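Local structure of acyl-CoA dehydrogenase (Mycobacterium thermoresistibile, 3PFD) at residues A370-T373 and Q374-G378; T379-I382 and Q383-V386. The protein probably uses its bound flavin adenine dinucleotide to oxidise saturated acyl-CoA to 2,3-dehydroacyl-CoA, in fatty acid metabolism. All blocks are in the same frame, centred on the assembly; numbering follows the deposited sequence.

Contact 1 (A370-T373 and Q374-G378). With FDA (dihydroflavine-adenine dinucleotide), chain B.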
# COMPACT_ATOMS: atom_id res chain seq x y z
N ALA C 370 -18.51 0.23 4.63
CA ALA C 370 -17.19 0.31 5.25
C ALA C 370 -16.63 1.73 5.18
O ALA C 370 -15.94 2.16 6.11
CB ALA C 370 -16.21 -0.69 4.61
N LYS C 371 -16.93 2.44 4.09
CA LYS C 371 -16.42 3.79 3.87
C LYS C 371 -16.74 4.78 4.99
O LYS C 371 -15.91 5.62 5.29
CB LYS C 371 -16.90 4.37 2.52
CG LYS C 371 -16.37 5.80 2.23
CD LYS C 371 -14.83 5.79 1.97
CE LYS C 371 -14.17 7.12 2.45
NZ LYS C 371 -12.69 6.96 2.50
N ILE C 372 -17.92 4.67 5.61
CA ILE C 372 -18.28 5.60 6.69
C ILE C 372 -17.38 5.46 7.90
O ILE C 372 -17.18 6.44 8.63
CB ILE C 372 -19.80 5.50 7.14
CG1 ILE C 372 -20.21 6.69 8.02
CG2 ILE C 372 -20.05 4.21 7.91
CD1 ILE C 372 -20.04 8.10 7.37
N THR C 373 -16.83 4.27 8.14
CA THR C 373 -16.06 4.04 9.36
C THR C 373 -14.76 4.86 9.41
O THR C 373 -14.25 5.15 10.49
CB THR C 373 -15.78 2.53 9.62
OG1 THR C 373 -14.92 2.03 8.60
CG2 THR C 373 -17.10 1.73 9.60
N GLN C 374 -14.25 5.23 8.23
CA GLN C 374 -13.06 6.11 8.11
C GLN C 374 -13.40 7.58 8.35
O GLN C 374 -12.49 8.44 8.48
CB GLN C 374 -12.42 5.95 6.71
CG GLN C 374 -11.91 4.56 6.42
CD GLN C 374 -11.34 4.42 5.02
OE1 GLN C 374 -12.05 4.59 4.03
NE2 GLN C 374 -10.03 4.12 4.94
N ILE C 375 -14.70 7.88 8.42
CA ILE C 375 -15.17 9.28 8.42
C ILE C 375 -15.77 9.70 9.75
O ILE C 375 -15.34 10.72 10.30
CB ILE C 375 -16.15 9.60 7.25
CG1 ILE C 375 -15.50 9.32 5.90
CG2 ILE C 375 -16.72 11.07 7.34
CD1 ILE C 375 -16.44 9.44 4.74
N TYR C 376 -16.77 8.97 10.26
CA TYR C 376 -17.39 9.45 11.50
C TYR C 376 -16.65 9.09 12.77
O TYR C 376 -15.70 8.30 12.73
CB TYR C 376 -18.92 9.17 11.65
CG TYR C 376 -19.41 7.74 11.62
CD1 TYR C 376 -20.77 7.49 11.54
CD2 TYR C 376 -18.54 6.64 11.64
CE1 TYR C 376 -21.28 6.18 11.47
CE2 TYR C 376 -19.04 5.32 11.57
CZ TYR C 376 -20.42 5.11 11.49
OH TYR C 376 -20.96 3.85 11.42
N GLU C 377 -17.12 9.65 13.89
CA GLU C 377 -16.41 9.68 15.16
C GLU C 377 -14.93 10.11 15.04
O GLU C 377 -14.07 9.59 15.76
CB GLU C 377 -16.55 8.33 15.92
CG GLU C 377 -18.00 7.99 16.24
CD GLU C 377 -18.18 7.01 17.40
OE1 GLU C 377 -17.23 6.87 18.22
OE2 GLU C 377 -19.29 6.41 17.49
N GLY C 378 -14.68 11.07 14.14
CA GLY C 378 -13.33 11.60 13.90
C GLY C 378 -12.82 10.99 12.59
O GLY C 378 -12.62 9.78 12.52
PA FDA B . -14.53 18.30 7.44
O1A FDA B . -14.12 18.55 8.86
O2A FDA B . -14.92 19.44 6.53
O5B FDA B . -13.33 17.47 6.75
C5B FDA B . -13.08 17.49 5.34
C4B FDA B . -11.72 16.83 5.07
O4B FDA B . -10.66 17.62 5.62
C3B FDA B . -11.61 15.46 5.73
O3B FDA B . -10.79 14.63 4.89
C2B FDA B . -10.86 15.75 7.02
O2B FDA B . -10.13 14.61 7.51
C1B FDA B . -9.93 16.85 6.57
N9A FDA B . -9.43 17.67 7.70
C8A FDA B . -10.15 18.52 8.45
N7A FDA B . -9.33 19.09 9.38
C5A FDA B . -8.09 18.58 9.20
C6A FDA B . -6.86 18.79 9.86
N6A FDA B . -6.78 19.65 10.92
N1A FDA B . -5.77 18.11 9.43
C2A FDA B . -5.87 17.25 8.39
N3A FDA B . -7.03 17.03 7.73
C4A FDA B . -8.16 17.68 8.13
N1 FDA B . -21.89 13.87 14.09
C2 FDA B . -22.70 13.97 15.19
O2 FDA B . -22.68 14.99 15.93
N3 FDA B . -23.54 12.96 15.50
C4 FDA B . -23.60 11.85 14.74
O4 FDA B . -24.41 10.97 15.07
C4X FDA B . -22.77 11.71 13.61
N5 FDA B . -22.90 10.66 12.76
C5X FDA B . -22.54 10.77 11.47
C6 FDA B . -23.11 9.95 10.49
C7 FDA B . -22.78 10.14 9.14
C7M FDA B . -23.38 9.24 8.07
C8 FDA B . -21.87 11.12 8.76
C8M FDA B . -21.49 11.34 7.31
C9 FDA B . -21.31 11.93 9.73
C9A FDA B . -21.65 11.77 11.08
N10 FDA B . -21.27 12.75 12.02
C10 FDA B . -21.91 12.75 13.29
C1' FDA B . -20.42 13.87 11.62
C2' FDA B . -18.95 13.46 11.48
O2' FDA B . -18.30 13.23 12.75
C3' FDA B . -18.26 14.51 10.64
O3' FDA B . -18.63 14.30 9.26
C4' FDA B . -16.72 14.46 10.79
O4' FDA B . -16.33 14.92 12.09
C5' FDA B . -16.01 15.31 9.74
O5' FDA B . -16.63 16.61 9.68
P FDA B . -17.07 17.18 8.24
O1P FDA B . -17.99 16.17 7.60
O2P FDA B . -17.53 18.61 8.42
O3P FDA B . -15.70 17.15 7.39
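Ile372 and Tyr376 meet across the turn that leaves helix 363-373, the isoleucine over one face of the tyrosine ring. Followed outward from CB, both branches of Ile372 start against the Tyr376 ring, and only CD1 reaches on to the flavin. Its CG2 lies alongside the phenol end of the ring, 3.6 Å from Tyr376 OH. The other branch, swung anti to the backbone N (chi1 -167°), sets CG1 almost above the ring centre: CG1 stands 3.5 Å from the Tyr376 centroid, 9° off the normal, a CH-pi contact. Beyond it CD1 turns to the flavin, 3.6 Å from the methyl carbon C8M of FDA and in similar contact with C7M, while also packing on Ile375 CB.

The same ring carries the contact on to the cofactor, since Tyr376 CD1 lies 3.6 Å from FDA C6, with the flavin at the ring's edge. Backbone bonds close the turn: Ile372 O accepts from two amides, Tyr376 N at 3.0 Å and Ile375 N at much the same distance. One residue earlier, Lys371 NZ donates to Gln374 OE1 at 2.9 Å, reaching that oxygen from 48° above the amide plane. Gln350 and the carbonyl of Thr346, both of the second subunit, also receive bonds from this nitrogen, an environment that would favour the charged ammonium. Thr373 OG1 turns back at 2.7 Å to Ala370 O, which also accepts from Thr373 N.

Flavin-lining residues are thus carried by the exit of a helix in the C-terminal domain of the acyl-CoA dehydrogenase fold. Helix 256-280 flanks it and supplies Gln262 to Tyr376 OH, helix 326-352 packs on Thr373 and Gln374, and helix 95-114 touches Tyr376 and Glu377.

Contact 2 (T379-I382 and Q383-V386). With FDA (dihydroflavine-adenine dinucleotide), chain B.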
# COMPACT_ATOMS: atom_id res chain seq x y z
N THR C 379 -12.65 11.80 11.55
CA THR C 379 -12.11 11.26 10.30
C THR C 379 -10.76 10.62 10.61
O THR C 379 -10.16 10.96 11.62
CB THR C 379 -11.87 12.33 9.25
OG1 THR C 379 -10.83 13.20 9.70
CG2 THR C 379 -13.19 13.11 8.93
N ASN C 380 -10.30 9.71 9.76
CA ASN C 380 -8.99 9.10 9.98
C ASN C 380 -7.83 10.08 9.94
O ASN C 380 -6.83 9.78 10.55
CB ASN C 380 -8.76 7.87 9.07
CG ASN C 380 -9.62 6.68 9.52
OD1 ASN C 380 -10.38 6.81 10.45
ND2 ASN C 380 -9.51 5.53 8.83
N GLN C 381 -7.97 11.23 9.27
CA GLN C 381 -6.92 12.30 9.34
C GLN C 381 -6.82 12.87 10.77
O GLN C 381 -5.74 13.06 11.31
CB GLN C 381 -7.20 13.43 8.33
CG GLN C 381 -7.01 13.01 6.84
CD GLN C 381 -7.99 11.91 6.44
OE1 GLN C 381 -9.20 12.05 6.64
NE2 GLN C 381 -7.47 10.78 5.92
N ILE C 382 -7.97 13.18 11.36
CA ILE C 382 -8.06 13.63 12.75
C ILE C 382 -7.51 12.53 13.70
O ILE C 382 -6.83 12.85 14.66
CB ILE C 382 -9.51 14.02 13.09
CG1 ILE C 382 -9.91 15.34 12.38
CG2 ILE C 382 -9.76 14.16 14.64
CD1 ILE C 382 -8.91 16.55 12.58
N GLN C 383 -7.78 11.25 13.40
CA GLN C 383 -7.22 10.16 14.23
C GLN C 383 -5.68 10.23 14.26
O GLN C 383 -5.05 10.06 15.33
CB GLN C 383 -7.71 8.78 13.77
CG GLN C 383 -9.26 8.58 13.75
CD GLN C 383 -9.94 8.87 15.11
OE1 GLN C 383 -9.30 8.84 16.15
NE2 GLN C 383 -11.25 9.11 15.08
N ARG C 384 -5.10 10.51 13.08
CA ARG C 384 -3.65 10.67 12.92
C ARG C 384 -3.09 11.92 13.61
O ARG C 384 -1.92 11.92 14.07
CB ARG C 384 -3.25 10.64 11.43
CG ARG C 384 -3.36 9.23 10.79
CD ARG C 384 -3.02 9.18 9.29
NE ARG C 384 -3.09 7.80 8.80
CZ ARG C 384 -4.17 7.22 8.26
NH1 ARG C 384 -5.30 7.90 8.11
NH2 ARG C 384 -4.10 5.96 7.85
N VAL C 385 -3.90 12.97 13.66
CA VAL C 385 -3.54 14.15 14.45
C VAL C 385 -3.45 13.77 15.94
O VAL C 385 -2.44 14.04 16.58
CB VAL C 385 -4.53 15.34 14.26
CG1 VAL C 385 -4.21 16.45 15.25
CG2 VAL C 385 -4.48 15.88 12.83
N VAL C 386 -4.47 13.09 16.45
CA VAL C 386 -4.51 12.64 17.87
C VAL C 386 -3.33 11.70 18.20
O VAL C 386 -2.63 11.87 19.22
CB VAL C 386 -5.86 11.95 18.23
CG1 VAL C 386 -5.79 11.24 19.63
CG2 VAL C 386 -7.08 12.92 18.16
PA FDA B . -14.53 18.30 7.44
O1A FDA B . -14.12 18.55 8.86
O2A FDA B . -14.92 19.44 6.53
O5B FDA B . -13.33 17.47 6.75
C5B FDA B . -13.08 17.49 5.34
C4B FDA B . -11.72 16.83 5.07
O4B FDA B . -10.66 17.62 5.62
C3B FDA B . -11.61 15.46 5.73
O3B FDA B . -10.79 14.63 4.89
C2B FDA B . -10.86 15.75 7.02
O2B FDA B . -10.13 14.61 7.51
C1B FDA B . -9.93 16.85 6.57
N9A FDA B . -9.43 17.67 7.70
C8A FDA B . -10.15 18.52 8.45
N7A FDA B . -9.33 19.09 9.38
C5A FDA B . -8.09 18.58 9.20
C6A FDA B . -6.86 18.79 9.86
N6A FDA B . -6.78 19.65 10.92
N1A FDA B . -5.77 18.11 9.43
C2A FDA B . -5.87 17.25 8.39
N3A FDA B . -7.03 17.03 7.73
C4A FDA B . -8.16 17.68 8.13
N1 FDA B . -21.89 13.87 14.09
C2 FDA B . -22.70 13.97 15.19
O2 FDA B . -22.68 14.99 15.93
N3 FDA B . -23.54 12.96 15.50
C4 FDA B . -23.60 11.85 14.74
O4 FDA B . -24.41 10.97 15.07
C4X FDA B . -22.77 11.71 13.61
N5 FDA B . -22.90 10.66 12.76
C5X FDA B . -22.54 10.77 11.47
C6 FDA B . -23.11 9.95 10.49
C7 FDA B . -22.78 10.14 9.14
C7M FDA B . -23.38 9.24 8.07
C8 FDA B . -21.87 11.12 8.76
C8M FDA B . -21.49 11.34 7.31
C9 FDA B . -21.31 11.93 9.73
C9A FDA B . -21.65 11.77 11.08
N10 FDA B . -21.27 12.75 12.02
C10 FDA B . -21.91 12.75 13.29
C1' FDA B . -20.42 13.87 11.62
C2' FDA B . -18.95 13.46 11.48
O2' FDA B . -18.30 13.23 12.75
C3' FDA B . -18.26 14.51 10.64
O3' FDA B . -18.63 14.30 9.26
C4' FDA B . -16.72 14.46 10.79
O4' FDA B . -16.33 14.92 12.09
C5' FDA B . -16.01 15.31 9.74
O5' FDA B . -16.63 16.61 9.68
P FDA B . -17.07 17.18 8.24
O1P FDA B . -17.99 16.17 7.60
O2P FDA B . -17.53 18.61 8.42
O3P FDA B . -15.70 17.15 7.39
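The ribose hydroxyl O2B of FDA is gripped by two side chains: Thr379 OG1 donates to O2B at 2.7 Å, and O2B in turn donates to Gln381 OE1 at 2.9 Å. A bend at chi2 (63°) brings the glutamine OE1 round to the hydroxyl. Gln381 CB itself lies 3.3 Å from FDA O2B. Gln350 of the second subunit donates to the same OE1.

Thr379 is the N-cap of helix 380-391, its OG1 taking a weak bond from Ile382 N at 3.3 Å. The first turns follow in regular order, beginning with Gln383 N to Thr379 O at 3.0 Å. Ile382 CD1 approaches the adenine, 4.0 Å from FDA C5A. Arg384 runs extended from CG to NE along Asn380, placing NH1 3.6 Å from Asn380 CB; its guanidinium forms salt bridges to Asp339 and to Asp300 of the third subunit.

With one bond given and one received, the hydroxyl proton has a defined direction, and a single threonine oxygen joins helix capping to cofactor binding. Geometry here is consistent with a ribose held by the helix start.

How the contacts relate
All touching residues of contact 1 are buried and its centre is about 9 Å from the chain centre; the centre of contact 2, only partly buried, is about 17 Å from it and about 11 Å from that of contact 1. Contact 1 spans the end of helix 363-373 and the loop after it; contact 2 is the start of helix 380-391. Asn380 N to Gln374 O (2.8 Å) and Gln383 NE2 to Gly378 O (3.0 Å) tie them. Both touch the second subunit and the same FDA, at different ends. Around the flavin, contact 1 uses apolar and aromatic carbon; at the ribose, contact 2 uses directed hydrogen bonds. Contact 2 also salt-bridges to the third subunit.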